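Local structure of macrophomate synthase intermolecular Diels-Alderase (Macrophoma commelinae, 1IZC) at residues Gly142-Arg147 / Thr173-Val178; Met139-Gly142 / Ser148-Pro151; Asn27-Leu32 / Glu201-Met206; Ile121-Val126 / Arg133-Glu138; Phe76-Leu81 / Asp106-Ser111. The protein is a magnesium-containing enzyme of the HpcH/HpaI aldolase/citrate lyase family, built as a parallel eight-stranded beta/alpha (TIM) barrel and assembled from six chains. The protein carries 1 engineered substitution. All coordinates share one frame; numbering follows the deposited sequence.

Contact 1: residues Gly142-Arg147 / Thr173-Val178; sequences GPIGRR and TSNNHV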
# COMPACT_ATOMS: atom_id res chain seq x y z
N GLY A 142 -21.12 25.98 9.58
CA GLY A 142 -22.17 26.96 9.82
C GLY A 142 -21.51 28.11 10.55
O GLY A 142 -20.53 27.92 11.27
N PRO A 143 -22.05 29.34 10.43
CA PRO A 143 -23.23 29.73 9.66
C PRO A 143 -23.07 29.84 8.14
O PRO A 143 -24.04 30.08 7.44
CB PRO A 143 -23.60 31.07 10.29
CG PRO A 143 -22.25 31.66 10.59
CD PRO A 143 -21.49 30.48 11.17
N ILE A 144 -21.85 29.67 7.63
CA ILE A 144 -21.64 29.80 6.20
C ILE A 144 -22.16 28.61 5.41
O ILE A 144 -22.84 28.77 4.39
CB ILE A 144 -20.14 30.00 5.89
CG1 ILE A 144 -19.64 31.25 6.64
CG2 ILE A 144 -19.92 30.12 4.38
CD1 ILE A 144 -18.16 31.55 6.43
N GLY A 145 -21.86 27.41 5.89
CA GLY A 145 -22.32 26.21 5.21
C GLY A 145 -22.77 25.16 6.21
O GLY A 145 -23.27 25.50 7.28
N ARG A 146 -22.59 23.89 5.86
CA ARG A 146 -22.98 22.82 6.75
C ARG A 146 -21.93 21.73 6.79
O ARG A 146 -22.22 20.56 7.05
CB ARG A 146 -24.34 22.24 6.34
CG ARG A 146 -24.44 21.80 4.90
CD ARG A 146 -25.92 21.62 4.52
NE ARG A 146 -26.09 21.26 3.12
CZ ARG A 146 -25.67 20.11 2.60
NH1 ARG A 146 -25.07 19.21 3.37
NH2 ARG A 146 -25.85 19.86 1.31
N ARG A 147 -20.69 22.12 6.52
CA ARG A 147 -19.58 21.18 6.53
C ARG A 147 -19.58 20.41 7.85
O ARG A 147 -19.80 20.98 8.92
CB ARG A 147 -18.25 21.91 6.37
CG ARG A 147 -17.02 20.99 6.51
CD ARG A 147 -15.72 21.76 6.39
NE ARG A 147 -14.56 20.91 6.69
CZ ARG A 147 -13.32 21.37 6.87
NH1 ARG A 147 -13.08 22.66 6.78
NH2 ARG A 147 -12.34 20.53 7.18
N THR A 173 -10.35 29.09 11.71
CA THR A 173 -9.23 28.85 10.80
C THR A 173 -9.78 28.40 9.46
O THR A 173 -9.44 28.95 8.41
CB THR A 173 -8.32 27.76 11.36
OG1 THR A 173 -7.75 28.21 12.58
CG2 THR A 173 -7.20 27.43 10.35
N SER A 174 -10.64 27.39 9.51
CA SER A 174 -11.21 26.85 8.30
C SER A 174 -12.07 27.83 7.52
O SER A 174 -11.93 27.98 6.31
CB SER A 174 -12.03 25.60 8.63
OG SER A 174 -11.17 24.57 9.13
N ASN A 175 -12.96 28.53 8.21
CA ASN A 175 -13.82 29.45 7.49
C ASN A 175 -13.14 30.73 7.00
O ASN A 175 -13.63 31.37 6.06
CB ASN A 175 -15.07 29.75 8.33
CG ASN A 175 -16.11 28.61 8.27
OD1 ASN A 175 -15.86 27.53 7.72
ND2 ASN A 175 -17.29 28.86 8.85
N ASN A 176 -12.01 31.09 7.60
CA ASN A 176 -11.29 32.29 7.20
C ASN A 176 -10.14 32.04 6.22
O ASN A 176 -9.74 32.94 5.50
CB ASN A 176 -10.71 33.02 8.42
CG ASN A 176 -11.78 33.48 9.39
OD1 ASN A 176 -12.89 33.82 8.99
ND2 ASN A 176 -11.44 33.52 10.66
N HIS A 177 -9.60 30.82 6.21
CA HIS A 177 -8.45 30.54 5.35
C HIS A 177 -8.75 29.87 4.01
O HIS A 177 -8.04 30.10 3.03
CB HIS A 177 -7.46 29.62 6.08
CG HIS A 177 -6.70 30.29 7.18
ND1 HIS A 177 -5.65 29.67 7.83
CD2 HIS A 177 -6.82 31.51 7.76
CE1 HIS A 177 -5.16 30.48 8.75
NE2 HIS A 177 -5.85 31.60 8.73
N VAL A 178 -9.80 29.04 4.00
CA VAL A 178 -10.15 28.25 2.82
C VAL A 178 -10.82 29.00 1.68
O VAL A 178 -11.74 29.80 1.90
CB VAL A 178 -11.04 27.05 3.25
CG1 VAL A 178 -11.46 26.24 2.02
CG2 VAL A 178 -10.25 26.16 4.23
O HOH W 1 -10.40 23.32 6.89
O HOH W 2 -13.94 25.30 6.26

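Contact 2: residues Met139-Gly142 / Ser148-Pro151; sequences MYYG and SFSP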
# COMPACT_ATOMS: atom_id res chain seq x y z
N MET A 139 -18.05 22.95 2.07
CA MET A 139 -16.71 23.45 2.41
C MET A 139 -16.57 24.28 3.66
O MET A 139 -15.48 24.39 4.23
CB MET A 139 -16.18 24.27 1.24
CG MET A 139 -15.72 23.45 0.05
SD MET A 139 -15.18 24.47 -1.33
CE MET A 139 -13.73 25.31 -0.58
N TYR A 140 -17.66 24.88 4.10
CA TYR A 140 -17.59 25.74 5.25
C TYR A 140 -18.55 25.35 6.34
O TYR A 140 -19.65 24.85 6.07
CB TYR A 140 -17.85 27.20 4.83
CG TYR A 140 -16.88 27.71 3.78
CD1 TYR A 140 -17.16 27.60 2.42
CD2 TYR A 140 -15.65 28.26 4.15
CE1 TYR A 140 -16.25 28.04 1.45
CE2 TYR A 140 -14.73 28.70 3.20
CZ TYR A 140 -15.04 28.58 1.85
OH TYR A 140 -14.12 29.01 0.91
N TYR A 141 -18.14 25.57 7.58
CA TYR A 141 -18.98 25.27 8.73
C TYR A 141 -20.06 26.33 8.87
O TYR A 141 -19.94 27.42 8.33
CB TYR A 141 -18.14 25.29 10.01
CG TYR A 141 -17.04 24.27 10.04
CD1 TYR A 141 -17.34 22.91 10.15
CD2 TYR A 141 -15.70 24.65 9.96
CE1 TYR A 141 -16.33 21.96 10.19
CE2 TYR A 141 -14.69 23.70 10.00
CZ TYR A 141 -15.01 22.36 10.12
OH TYR A 141 -14.01 21.44 10.19
N GLY A 142 -21.12 25.98 9.58
CA GLY A 142 -22.17 26.96 9.82
C GLY A 142 -21.51 28.11 10.55
O GLY A 142 -20.53 27.92 11.27
N SER A 148 -19.33 19.11 7.75
CA SER A 148 -19.28 18.25 8.92
C SER A 148 -17.92 18.35 9.60
O SER A 148 -16.88 18.31 8.95
CB SER A 148 -19.55 16.80 8.52
OG SER A 148 -19.50 15.96 9.65
N PHE A 149 -17.96 18.46 10.92
CA PHE A 149 -16.76 18.58 11.73
C PHE A 149 -16.14 17.20 12.03
O PHE A 149 -16.82 16.33 12.57
CB PHE A 149 -17.15 19.29 13.03
CG PHE A 149 -15.98 19.71 13.85
CD1 PHE A 149 -15.32 20.90 13.58
CD2 PHE A 149 -15.52 18.89 14.88
CE1 PHE A 149 -14.20 21.29 14.33
CE2 PHE A 149 -14.41 19.27 15.63
CZ PHE A 149 -13.75 20.47 15.36
N SER A 150 -14.87 17.01 11.69
CA SER A 150 -14.20 15.74 11.94
C SER A 150 -13.54 15.74 13.31
O SER A 150 -12.90 16.71 13.70
CB SER A 150 -13.11 15.46 10.90
OG SER A 150 -12.35 14.31 11.25
N PRO A 151 -13.69 14.64 14.06
CA PRO A 151 -13.08 14.58 15.38
C PRO A 151 -11.63 14.10 15.34
O PRO A 151 -10.86 14.40 16.25
CB PRO A 151 -13.97 13.59 16.12
CG PRO A 151 -14.27 12.58 15.05
CD PRO A 151 -14.59 13.49 13.85
O HOH W 3 -13.64 18.83 9.84

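Contact 3: residues Asn27-Leu32 / Glu201-Met206; sequences NLRQAL and EIHGLM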
# COMPACT_ATOMS: atom_id res chain seq x y z
N ASN A 27 -3.25 30.35 5.29
CA ASN A 27 -4.19 31.38 4.84
C ASN A 27 -4.08 31.78 3.36
O ASN A 27 -3.53 32.83 3.03
CB ASN A 27 -4.06 32.62 5.71
CG ASN A 27 -5.28 33.52 5.61
OD1 ASN A 27 -6.06 33.39 4.67
ND2 ASN A 27 -5.43 34.44 6.56
N LEU A 28 -4.64 30.94 2.49
CA LEU A 28 -4.61 31.23 1.06
C LEU A 28 -5.48 32.46 0.77
O LEU A 28 -5.19 33.22 -0.15
CB LEU A 28 -5.11 30.01 0.26
CG LEU A 28 -5.28 30.20 -1.25
CD1 LEU A 28 -3.92 30.56 -1.88
CD2 LEU A 28 -5.85 28.92 -1.88
N ARG A 29 -6.53 32.64 1.56
CA ARG A 29 -7.42 33.79 1.39
C ARG A 29 -6.59 35.09 1.43
O ARG A 29 -6.70 35.96 0.54
CB ARG A 29 -8.47 33.81 2.51
CG ARG A 29 -9.60 34.85 2.36
CD ARG A 29 -10.77 34.31 1.50
NE ARG A 29 -11.35 33.10 2.07
CZ ARG A 29 -12.23 33.06 3.08
NH1 ARG A 29 -12.67 34.17 3.68
NH2 ARG A 29 -12.65 31.88 3.52
N GLN A 30 -5.74 35.21 2.45
CA GLN A 30 -4.92 36.41 2.60
C GLN A 30 -3.81 36.45 1.56
O GLN A 30 -3.44 37.52 1.07
CB GLN A 30 -4.32 36.48 4.00
CG GLN A 30 -3.69 37.84 4.31
CD GLN A 30 -4.71 38.96 4.21
OE1 GLN A 30 -5.78 38.88 4.82
NE2 GLN A 30 -4.40 39.99 3.43
N ALA A 31 -3.25 35.29 1.23
CA ALA A 31 -2.18 35.26 0.24
C ALA A 31 -2.68 35.83 -1.08
O ALA A 31 -1.97 36.58 -1.75
CB ALA A 31 -1.67 33.82 0.04
N LEU A 32 -3.91 35.47 -1.45
CA LEU A 32 -4.48 35.97 -2.69
C LEU A 32 -4.73 37.47 -2.60
O LEU A 32 -4.46 38.19 -3.56
CB LEU A 32 -5.78 35.24 -3.03
CG LEU A 32 -5.57 33.78 -3.43
CD1 LEU A 32 -6.92 33.07 -3.53
CD2 LEU A 32 -4.82 33.71 -4.76
N GLU A 201 -19.21 34.56 -2.92
CA GLU A 201 -18.56 33.43 -2.25
C GLU A 201 -17.21 32.99 -2.81
O GLU A 201 -16.46 32.33 -2.10
CB GLU A 201 -19.48 32.21 -2.24
CG GLU A 201 -20.83 32.43 -1.55
CD GLU A 201 -21.92 32.83 -2.52
OE1 GLU A 201 -21.60 33.49 -3.54
OE2 GLU A 201 -23.10 32.51 -2.26
N ILE A 202 -16.89 33.35 -4.04
CA ILE A 202 -15.65 32.87 -4.63
C ILE A 202 -14.41 33.71 -4.41
O ILE A 202 -14.49 34.92 -4.17
CB ILE A 202 -15.83 32.58 -6.14
CG1 ILE A 202 -15.95 33.88 -6.94
CG2 ILE A 202 -17.08 31.74 -6.33
CD1 ILE A 202 -15.90 33.65 -8.46
N HIS A 203 -13.24 33.06 -4.50
CA HIS A 203 -11.96 33.71 -4.26
C HIS A 203 -10.98 33.63 -5.40
O HIS A 203 -9.85 34.15 -5.32
CB HIS A 203 -11.33 33.11 -3.00
CG HIS A 203 -12.29 33.02 -1.86
ND1 HIS A 203 -12.90 31.84 -1.48
CD2 HIS A 203 -12.82 33.99 -1.07
CE1 HIS A 203 -13.77 32.09 -0.52
NE2 HIS A 203 -13.75 33.38 -0.25
N GLY A 204 -11.39 32.98 -6.48
CA GLY A 204 -10.52 32.85 -7.63
C GLY A 204 -11.30 32.24 -8.79
O GLY A 204 -12.39 31.73 -8.59
N LEU A 205 -10.73 32.32 -9.99
CA LEU A 205 -11.36 31.73 -11.18
C LEU A 205 -10.28 31.09 -12.03
O LEU A 205 -9.20 31.66 -12.20
CB LEU A 205 -12.09 32.80 -12.01
CG LEU A 205 -13.51 33.14 -11.55
CD1 LEU A 205 -14.01 34.35 -12.31
CD2 LEU A 205 -14.42 31.93 -11.76
N MET A 206 -10.58 29.93 -12.59
CA MET A 206 -9.62 29.21 -13.43
C MET A 206 -10.30 28.82 -14.73
O MET A 206 -11.49 28.55 -14.74
CB MET A 206 -9.13 27.95 -12.71
CG MET A 206 -8.12 27.12 -13.50
SD MET A 206 -7.66 25.66 -12.55
CE MET A 206 -6.39 26.35 -11.43

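Contact 4: residues Ile121-Val126 / Arg133-Glu138; sequences IVIPHV and REFVKE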
# COMPACT_ATOMS: atom_id res chain seq x y z
N ILE A 121 -9.89 24.91 -3.00
CA ILE A 121 -10.56 23.85 -3.73
C ILE A 121 -10.95 24.40 -5.10
O ILE A 121 -11.60 25.44 -5.20
CB ILE A 121 -11.85 23.38 -3.00
CG1 ILE A 121 -11.50 22.82 -1.62
CG2 ILE A 121 -12.59 22.37 -3.84
CD1 ILE A 121 -10.71 21.49 -1.63
N VAL A 122 -10.52 23.70 -6.15
CA VAL A 122 -10.87 24.08 -7.52
C VAL A 122 -11.98 23.13 -7.96
O VAL A 122 -11.86 21.91 -7.86
CB VAL A 122 -9.66 23.97 -8.47
CG1 VAL A 122 -10.12 24.20 -9.93
CG2 VAL A 122 -8.59 25.00 -8.08
N ILE A 123 -13.08 23.71 -8.44
CA ILE A 123 -14.25 22.93 -8.86
C ILE A 123 -14.27 22.85 -10.38
O ILE A 123 -14.41 23.87 -11.06
CB ILE A 123 -15.55 23.63 -8.41
CG1 ILE A 123 -15.52 23.86 -6.89
CG2 ILE A 123 -16.76 22.77 -8.81
CD1 ILE A 123 -16.53 24.91 -6.44
N PRO A 124 -14.13 21.64 -10.93
CA PRO A 124 -14.16 21.57 -12.39
C PRO A 124 -15.54 21.67 -13.04
O PRO A 124 -16.57 21.44 -12.40
CB PRO A 124 -13.48 20.23 -12.69
CG PRO A 124 -13.86 19.37 -11.52
CD PRO A 124 -13.86 20.33 -10.32
N HIS A 125 -15.52 22.06 -14.31
CA HIS A 125 -16.72 22.13 -15.14
C HIS A 125 -17.87 22.93 -14.54
O HIS A 125 -19.02 22.52 -14.64
CB HIS A 125 -17.20 20.71 -15.44
CG HIS A 125 -16.08 19.76 -15.74
ND1 HIS A 125 -15.35 19.81 -16.90
CD2 HIS A 125 -15.51 18.79 -14.98
CE1 HIS A 125 -14.36 18.93 -16.84
NE2 HIS A 125 -14.44 18.30 -15.68
N VAL A 126 -17.58 24.08 -13.94
CA VAL A 126 -18.64 24.88 -13.35
C VAL A 126 -19.44 25.59 -14.44
O VAL A 126 -18.87 26.21 -15.33
CB VAL A 126 -18.06 25.93 -12.37
CG1 VAL A 126 -19.16 26.91 -11.93
CG2 VAL A 126 -17.52 25.23 -11.15
N ARG A 133 -22.61 26.92 -5.14
CA ARG A 133 -23.17 26.98 -3.80
C ARG A 133 -23.27 25.62 -3.12
O ARG A 133 -23.30 25.53 -1.89
CB ARG A 133 -24.52 27.72 -3.82
CG ARG A 133 -24.28 29.17 -4.20
CD ARG A 133 -25.41 30.14 -3.89
NE ARG A 133 -24.86 31.49 -4.01
CZ ARG A 133 -25.23 32.39 -4.91
NH1 ARG A 133 -26.19 32.11 -5.79
NH2 ARG A 133 -24.60 33.56 -4.98
N GLU A 134 -23.30 24.54 -3.91
CA GLU A 134 -23.32 23.21 -3.31
C GLU A 134 -21.96 22.98 -2.66
O GLU A 134 -21.87 22.34 -1.61
CB GLU A 134 -23.60 22.14 -4.36
CG GLU A 134 -25.07 22.08 -4.76
CD GLU A 134 -26.00 21.92 -3.56
OE1 GLU A 134 -25.87 20.91 -2.83
OE2 GLU A 134 -26.85 22.81 -3.34
N PHE A 135 -20.91 23.52 -3.26
CA PHE A 135 -19.58 23.37 -2.67
C PHE A 135 -19.45 24.27 -1.45
O PHE A 135 -18.82 23.90 -0.46
CB PHE A 135 -18.46 23.70 -3.68
CG PHE A 135 -18.01 22.51 -4.48
CD1 PHE A 135 -18.73 22.11 -5.61
CD2 PHE A 135 -16.94 21.74 -4.05
CE1 PHE A 135 -18.38 20.94 -6.30
CE2 PHE A 135 -16.57 20.57 -4.74
CZ PHE A 135 -17.29 20.17 -5.85
N VAL A 136 -20.05 25.45 -1.50
CA VAL A 136 -19.97 26.31 -0.33
C VAL A 136 -20.58 25.57 0.87
O VAL A 136 -20.02 25.57 1.97
CB VAL A 136 -20.72 27.63 -0.57
CG1 VAL A 136 -20.74 28.48 0.71
CG2 VAL A 136 -20.04 28.39 -1.68
N LYS A 137 -21.72 24.90 0.66
CA LYS A 137 -22.37 24.17 1.75
C LYS A 137 -21.47 23.11 2.37
O LYS A 137 -21.44 22.95 3.59
CB LYS A 137 -23.66 23.49 1.26
CG LYS A 137 -24.77 24.44 0.83
CD LYS A 137 -25.95 23.64 0.28
CE LYS A 137 -27.02 24.54 -0.32
NZ LYS A 137 -28.05 23.74 -1.06
N GLU A 138 -20.72 22.39 1.53
CA GLU A 138 -19.86 21.32 2.03
C GLU A 138 -18.48 21.77 2.51
O GLU A 138 -17.82 21.05 3.26
CB GLU A 138 -19.68 20.26 0.95
CG GLU A 138 -20.96 19.53 0.54
CD GLU A 138 -21.63 18.86 1.72
OE1 GLU A 138 -20.92 18.18 2.51
OE2 GLU A 138 -22.86 19.00 1.87

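Contact 5: residues Phe76-Leu81 / Asp106-Ser111; sequences FNRLEL and DEVSLS. Engineered in segment 106-111: Val108 (natural residue Ile).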
# COMPACT_ATOMS: atom_id res chain seq x y z
N PHE A 76 -4.85 9.55 -6.95
CA PHE A 76 -4.61 9.49 -5.51
C PHE A 76 -5.70 8.72 -4.78
O PHE A 76 -6.89 9.00 -4.96
CB PHE A 76 -4.60 10.90 -4.90
CG PHE A 76 -3.48 11.78 -5.38
CD1 PHE A 76 -3.61 12.51 -6.56
CD2 PHE A 76 -2.31 11.89 -4.64
CE1 PHE A 76 -2.57 13.34 -7.01
CE2 PHE A 76 -1.27 12.71 -5.07
CZ PHE A 76 -1.39 13.43 -6.26
N ASN A 77 -5.30 7.75 -3.95
CA ASN A 77 -6.26 7.04 -3.11
C ASN A 77 -6.58 8.02 -1.98
O ASN A 77 -5.88 9.02 -1.80
CB ASN A 77 -5.66 5.77 -2.49
CG ASN A 77 -5.48 4.66 -3.50
OD1 ASN A 77 -6.18 4.60 -4.51
ND2 ASN A 77 -4.55 3.74 -3.21
N ARG A 78 -7.59 7.71 -1.19
CA ARG A 78 -7.99 8.59 -0.11
C ARG A 78 -6.90 8.87 0.92
O ARG A 78 -6.58 10.03 1.19
CB ARG A 78 -9.21 8.01 0.60
CG ARG A 78 -9.80 8.98 1.63
CD ARG A 78 -11.03 8.40 2.29
NE ARG A 78 -11.68 9.37 3.16
CZ ARG A 78 -12.80 9.13 3.83
NH1 ARG A 78 -13.38 7.94 3.74
NH2 ARG A 78 -13.36 10.09 4.57
N LEU A 79 -6.32 7.82 1.49
CA LEU A 79 -5.29 8.01 2.50
C LEU A 79 -4.06 8.68 1.90
O LEU A 79 -3.45 9.54 2.54
CB LEU A 79 -4.91 6.67 3.14
CG LEU A 79 -3.83 6.74 4.23
CD1 LEU A 79 -4.22 7.75 5.29
CD2 LEU A 79 -3.64 5.35 4.85
N GLU A 80 -3.71 8.30 0.68
CA GLU A 80 -2.55 8.89 0.01
C GLU A 80 -2.75 10.39 -0.28
O GLU A 80 -1.79 11.16 -0.23
CB GLU A 80 -2.23 8.11 -1.27
CG GLU A 80 -1.51 6.75 -1.03
CD GLU A 80 -2.30 5.71 -0.23
OE1 GLU A 80 -3.55 5.71 -0.24
OE2 GLU A 80 -1.66 4.84 0.41
N LEU A 81 -3.99 10.79 -0.58
CA LEU A 81 -4.30 12.21 -0.81
C LEU A 81 -4.07 12.95 0.51
O LEU A 81 -3.44 14.02 0.55
CB LEU A 81 -5.77 12.37 -1.23
CG LEU A 81 -6.29 13.82 -1.26
CD1 LEU A 81 -5.43 14.68 -2.22
CD2 LEU A 81 -7.75 13.81 -1.73
N ASP A 106 -17.71 14.37 -6.05
CA ASP A 106 -17.24 13.43 -5.03
C ASP A 106 -17.08 14.06 -3.65
O ASP A 106 -16.07 14.73 -3.39
CB ASP A 106 -15.92 12.82 -5.48
CG ASP A 106 -15.58 11.58 -4.68
OD1 ASP A 106 -15.83 10.46 -5.17
OD2 ASP A 106 -15.08 11.74 -3.56
N GLU A 107 -18.05 13.84 -2.77
CA GLU A 107 -18.01 14.41 -1.43
C GLU A 107 -16.85 13.91 -0.59
O GLU A 107 -16.30 14.67 0.22
CB GLU A 107 -19.34 14.14 -0.70
CG GLU A 107 -20.54 14.78 -1.41
CD GLU A 107 -21.82 14.78 -0.57
OE1 GLU A 107 -21.90 14.04 0.43
OE2 GLU A 107 -22.76 15.52 -0.93
N VAL A 108 -16.45 12.66 -0.78
CA VAL A 108 -15.36 12.09 0.01
C VAL A 108 -14.02 12.72 -0.38
O VAL A 108 -13.19 13.02 0.48
CB VAL A 108 -15.29 10.55 -0.15
CG1 VAL A 108 -14.07 10.00 0.59
CG2 VAL A 108 -16.56 9.92 0.42
N SER A 109 -13.81 12.95 -1.67
CA SER A 109 -12.55 13.59 -2.08
C SER A 109 -12.49 14.98 -1.44
O SER A 109 -11.45 15.41 -0.95
CB SER A 109 -12.47 13.74 -3.60
OG SER A 109 -12.39 12.48 -4.26
N LEU A 110 -13.62 15.68 -1.45
CA LEU A 110 -13.68 17.02 -0.90
C LEU A 110 -13.43 17.05 0.60
O LEU A 110 -12.61 17.83 1.07
CB LEU A 110 -15.04 17.65 -1.19
CG LEU A 110 -15.25 19.05 -0.60
CD1 LEU A 110 -14.25 20.04 -1.21
CD2 LEU A 110 -16.69 19.49 -0.88
N SER A 111 -14.12 16.20 1.36
CA SER A 111 -13.92 16.21 2.80
C SER A 111 -12.51 15.76 3.15
O SER A 111 -11.92 16.26 4.10
CB SER A 111 -14.96 15.34 3.51
OG SER A 111 -14.78 13.98 3.20
O HOH W 4 -12.72 12.88 4.94

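Contact 1: residues Gly142-Arg147 / Thr173-Val178
Ile144 and Arg147 of the 142-147 loop meet Asn175 and Ser174 on the helix that ends at 177. The direct touches are van der Waals. The side chains of Ile144 and Asn175 approach from opposite directions, and CD1 of Ile144 lies 3.7 Å from ND2 of Asn175. The methyl thus packs on the amide of Asn175. The strongest polar partner of that amide is outside the two segments: OD1 of Asn175 accepts from the backbone N of Tyr141. Arg147 NH1 is 3.6 Å from Ser174 OG, without a direct hydrogen bond.

Water supplies the polar link. NH1 of Arg147 donates to two waters, which lie at the guanidinium edge in its plane. Water 1 is 2.8 Å from Arg147 NH1 and 2.7 Å from Ser174 OG. Water 2, also 2.8 Å from Arg147 NH1, donates a longer bond of 3.3 Å to Asn175 OD1. The Arg147 chain reaches this far because it is fully extended, with CG anti to the backbone N (chi1 174°).

A charge pair fixes the other end of the guanidinium. Arg147 NH2 forms a salt bridge with Asp115. The buried arginine therefore joins helix 107-116 to helix 171-177 through one group. This is a water-bridged loop-to-helix contact on the outer layer of a TIM barrel, in the long connection between strands 120-123 and 179-184.

Contact 2: residues Met139-Gly142 / Ser148-Pro151
Tyr141 and Phe149 form the tight part of this contact. Tyr141 CE1 lies 3.7 Å from Phe149 CD1, and the hydroxyl OH of Tyr141 is equally close to that carbon. The ring centroids are 5.7 Å apart and the planes meet at 49°, so the pair is neither stacked nor edge-to-face. Phe149 CG is anti to its backbone N (chi1 -169°), which swings the ring to the side where Tyr141 OH arrives. Helix 171-177 adds Val171, which touches both rings.

Both segments belong to the long loop that follows helix 129-139 of the TIM barrel. The loop reaches a second subunit here, where Ile214 packs on both rings. The CB of Ser148 points away from 139-142, and its OG hydrogen-bonds His73 and Asp211 of that subunit. Asp211 is a magnesium ligand, and the Ser148 side chain comes within about 4 Å of a bound magnesium ion at its nearest atoms.

The looser part is a water bridge. Water 3 sits at the edge of the Tyr141 ring, in its plane, 2.7 Å from Tyr141 OH. It accepts from Ser150 N at 2.9 Å. Its bond to Ser148 O is weak, at 3.4 Å. No direct hydrogen bond joins the two segments.

Contact 3: residues Asn27-Leu32 / Glu201-Met206
Arg29, in the first turn of helix 28-37, and His203, in the loop before strand 205-207, bring their backbones closest, with CA atoms 7.2 Å apart. Their side chains carry most of the contact. The Arg29 guanidinium lies flat on the His203 ring, with planes at 7° and centres 4.2 Å apart. The overlap is shifted toward the rims. Arg29 NE stands over one ring face, 3.3 Å from His203 NE2, but the angle is poor for a hydrogen bond. Arg29 CD is just as near His203 CD2, at 3.3 Å. The arginine chain bends at chi2 and chi3 (86° and 59°), which folds the guanidinium back over the imidazole.

Backbone atoms of 175-180 bind both groups. Arg29 NH2 donates to the carbonyl oxygens of Val178 and Asn175. His203 ND1 bonds to Ile180 N. These bonds probably limit the rotation of both groups. If the imidazole is neutral, the stack would have cation-pi character.

Leu32 adds a van der Waals touch one turn later: its CD1 lies 3.6 Å from His203 O.

Asn27 caps the start of the helix. Its OD1 accepts from Gln30 N at 2.9 Å, with the donor above the carbonyl plane.

The stack lies against the start of barrel strand 179-184, with Tyr140 touching both partners. Leu28 packs on Leu97 and Ile99 of strand 97-101. Leu32 rests on Phe251 of strand 250-253. Helix 28-37 therefore lies across the end of the barrel where these strands begin.

Contact 4: residues Ile121-Val126 / Arg133-Glu138
This is a buried apolar contact between a barrel strand and the helix that follows it, the strand-to-helix packing of a TIM barrel. Ile123, on strand 120-123, meets Phe135 of helix 129-139. The isoleucine lies over one face of the phenyl ring. Its CG1 is 3.7 Å from the ring centroid and only 11° off the normal, a CH-pi contact. The two methyls spread over the same ring. CD1 of Ile123 reaches the root at 3.4 Å from Phe135 CG, while CG2 of Ile123 sits 3.5 Å from Phe135 CE1. CG2 is anti to the backbone N, whereas CG1 is beside it (chi1 -55°), so the two branches reach different parts of the ring.

Ile121, two residues back on the same side of the strand, touches more lightly. Its CG2 comes 4.4 Å from Phe135 CD2, oblique to the ring.

Leu110 of helix 107-116 touches both Ile121 and Phe135, and Val102 also meets the phenyl ring. On the neighbouring strand 179-184, Ile180 packs against Ile123 and Val136. The contact joins the barrel wall to helix 129-139, with helix 107-116 alongside.

Contact 5: residues Phe76-Leu81 / Asp106-Ser111
Arg78 and Val108 cross at about a right angle, and one methyl makes the contact. CG1 of Val108 sits over the centre of the guanidinium face, 3.6 Å from Arg78 CZ and the same distance from Arg78 NE. Val108 is an engineered residue, isoleucine in the natural sequence. A second touch is looser. Leu81 CD2 lies 4.1 Å from Ser109 O.

Water 4 adds a polar link. It lies at the edge of the guanidinium, in its plane, and accepts from Arg78 NH2 at 2.9 Å. It is also 2.9 Å from Ser111 OG.

The Arg78 chain is extended, with every torsion from chi1 (-172°) onward near 180°. It passes Val108 and reaches a second subunit. There NH1 bonds to Val71 O, and NH2 makes a weak bond to Glu72 O. NE has a further weak bond to Thr112 in its own chain.

Asp106 sets the start of the helix that bears Val108. It is the N-cap, and its OD2 accepts from Ser109 N at 2.6 Å. Asn77 precedes helix 78-91, and its side chain bonds Leu79 and Glu80 of a third subunit.

The chemistry divides the guanidinium by direction. One face takes a methyl, while NH1 and NH2 bond to water and to backbone oxygens of the second subunit, and NE weakly to Thr112. The cation thus joins two adjacent barrel helices to the subunit interface.

In the fold
All five contacts belong to one closed parallel beta/alpha barrel. Along the chain contact 5 comes first, then contact 4, then the overlapping contacts 1 and 2. Contact 3 closes the long loop that encloses them all. Contacts 1 and 2 share Gly142, and their centres lie about 7 Å apart. Contact 4 touches all the others: Leu110 ties it to contact 5, a Glu201-Arg133 salt bridge to contact 3, an Arg146-Glu138 salt bridge to contact 1, and Met139 on Ile121 to contact 2. Contacts 3 and 5, about 22 Å apart between centres, do not touch. Contacts 2 and 5 reach the second subunit, so packing around the barrel continues into the assembly and, at contact 2, to a neighbouring metal site.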